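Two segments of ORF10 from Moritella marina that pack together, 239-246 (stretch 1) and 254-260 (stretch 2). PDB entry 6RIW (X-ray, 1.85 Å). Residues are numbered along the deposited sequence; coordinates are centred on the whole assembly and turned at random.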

# COMPACT_ATOMS: atom_id res chain seq x y z
N GLN A 239 1.24 22.08 1.90
CA GLN A 239 0.98 23.18 2.84
C GLN A 239 0.02 22.75 3.96
O GLN A 239 -0.87 23.50 4.38
CB GLN A 239 0.43 24.41 2.11
CG GLN A 239 1.39 25.06 1.13
CD GLN A 239 0.74 26.23 0.41
OE1 GLN A 239 0.01 27.02 1.02
NE2 GLN A 239 0.96 26.32 -0.90
N ALA A 240 0.19 21.52 4.44
CA ALA A 240 -0.69 20.95 5.44
C ALA A 240 -0.27 21.27 6.87
O ALA A 240 -1.08 21.13 7.79
CB ALA A 240 -0.79 19.43 5.26
N TYR A 241 0.99 21.67 7.09
CA TYR A 241 1.47 22.07 8.40
C TYR A 241 0.97 23.48 8.76
O TYR A 241 0.87 24.35 7.88
CB TYR A 241 2.99 22.05 8.43
CG TYR A 241 3.62 20.67 8.38
CD1 TYR A 241 3.34 19.72 9.34
CD2 TYR A 241 4.53 20.33 7.36
CE1 TYR A 241 3.93 18.45 9.29
CE2 TYR A 241 5.13 19.08 7.31
CZ TYR A 241 4.83 18.15 8.28
OH TYR A 241 5.40 16.91 8.24
N PRO A 242 0.69 23.75 10.04
CA PRO A 242 0.09 25.05 10.40
C PRO A 242 1.10 26.19 10.35
O PRO A 242 2.19 26.11 10.94
CB PRO A 242 -0.43 24.82 11.83
CG PRO A 242 0.43 23.72 12.38
CD PRO A 242 0.77 22.83 11.19
N ALA A 243 0.73 27.27 9.67
CA ALA A 243 1.63 28.41 9.55
C ALA A 243 1.87 29.06 10.91
O ALA A 243 2.99 29.53 11.18
CB ALA A 243 1.08 29.43 8.55
N ASN A 244 0.87 29.06 11.80
CA ASN A 244 1.05 29.59 13.15
C ASN A 244 1.54 28.55 14.15
O ASN A 244 1.53 28.80 15.36
CB ASN A 244 -0.26 30.23 13.63
CG ASN A 244 -1.35 29.20 13.89
OD1 ASN A 244 -1.20 28.02 13.59
ND2 ASN A 244 -2.46 29.66 14.47
N ASN A 245 1.95 27.37 13.67
CA ASN A 245 2.45 26.28 14.51
C ASN A 245 1.41 25.78 15.52
O ASN A 245 1.76 25.16 16.53
CB ASN A 245 3.74 26.67 15.23
CG ASN A 245 4.65 25.48 15.52
OD1 ASN A 245 5.00 25.23 16.67
ND2 ASN A 245 5.03 24.75 14.48
N VAL A 246 0.12 26.00 15.25
CA VAL A 246 -0.95 25.51 16.12
C VAL A 246 -1.62 24.32 15.44
O VAL A 246 -2.34 24.47 14.44
CB VAL A 246 -1.98 26.61 16.44
CG1 VAL A 246 -3.13 26.03 17.25
CG2 VAL A 246 -1.32 27.75 17.20
N SER A 254 -6.49 26.43 15.04
CA SER A 254 -5.70 25.41 14.36
C SER A 254 -5.54 25.77 12.89
O SER A 254 -6.50 26.13 12.21
CB SER A 254 -6.38 24.04 14.48
OG SER A 254 -5.51 22.99 14.06
N GLN A 255 -4.31 25.65 12.37
CA GLN A 255 -4.09 25.92 10.96
C GLN A 255 -3.56 24.73 10.17
O GLN A 255 -3.17 24.90 9.01
CB GLN A 255 -3.17 27.13 10.80
CG GLN A 255 -3.85 28.41 11.22
CD GLN A 255 -3.04 29.64 10.90
OE1 GLN A 255 -1.86 29.55 10.56
NE2 GLN A 255 -3.67 30.81 11.00
N GLY A 256 -3.56 23.53 10.74
CA GLY A 256 -2.97 22.40 10.05
C GLY A 256 -2.80 21.23 10.99
O GLY A 256 -3.28 21.23 12.13
N LEU A 257 -2.10 20.22 10.48
CA LEU A 257 -1.84 19.00 11.23
C LEU A 257 -0.34 18.81 11.44
O LEU A 257 0.50 19.43 10.76
CB LEU A 257 -2.43 17.76 10.51
CG LEU A 257 -1.95 17.48 9.07
CD1 LEU A 257 -0.59 16.75 9.00
CD2 LEU A 257 -3.01 16.64 8.34
N PHE A 258 -0.01 17.95 12.40
CA PHE A 258 1.29 17.30 12.49
C PHE A 258 1.09 15.82 12.20
O PHE A 258 0.09 15.22 12.62
CB PHE A 258 1.91 17.45 13.88
CG PHE A 258 2.17 18.87 14.31
CD1 PHE A 258 2.46 19.87 13.39
CD2 PHE A 258 2.14 19.20 15.66
CE1 PHE A 258 2.71 21.19 13.81
CE2 PHE A 258 2.40 20.51 16.10
CZ PHE A 258 2.67 21.50 15.17
N ALA A 259 2.03 15.23 11.46
CA ALA A 259 1.96 13.82 11.11
C ALA A 259 2.64 12.97 12.19
O ALA A 259 3.19 13.48 13.16
CB ALA A 259 2.60 13.59 9.75
N GLY A 260 2.59 11.64 12.03
CA GLY A 260 3.05 10.76 13.08
C GLY A 260 3.29 9.36 12.54
O GLY A 260 3.05 9.07 11.36
O HOH W 1 4.98 15.77 10.92
O HOH W 2 -1.35 27.02 7.65

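Two irregular segments of one chain can be held together much as strands are, by two backbone hydrogen bonds that flank a close approach at a glycine, with side chains packing around it, and this pair from ORF10 is a compact example. Neither segment owes its shape here to a helix, and strand character is at most weak, at the far end of the second. On one side of G256, L257 N donates to A240 O (3.0 Å, nearly straight at 161°); on the other, Q255 N donates to V246 O (3.1 Å, 165°). V246 O also receives a CA-H...O contact from S254 CA at 3.5 Å.

Between these anchors the chains come very close, P242 CA lying 4.1 Å from G256 CA. Glycine makes this approach possible: a CB on G256 would point toward the first stretch and sit 2.4 Å from A240 O and 2.6 Å from P242 N, both clashes. P242 has no amide hydrogen to offer, but its CA approaches Q255 O at 3.5 Å in another CA-H...O contact. Water 2 reinforces this region, accepting from A243 N and donating to Q255 O.

The type I turn from P242 to N245, closed by N245 N to P242 O at 3.0 Å, presents its backbone to a side chain. The CA-to-CB bond of Q255 points toward the first stretch, and its OE1 accepts a weak hydrogen bond from N244 N (3.0 Å, 133°). N244 OD1 is engaged within its own stretch, accepting from V246 N at 2.9 Å.

Apolar packing completes the contact. P242 CD rests 3.6 Å from F258 CE1, and Y241 CD1 meets the same aromatic residue at F258 CD1, 4.1 Å away, at the edge of the phenylalanine ring. The tyrosine hydroxyl reaches further along through water 1, which hydrogen-bonds Y241 OH and accepts from A259 N.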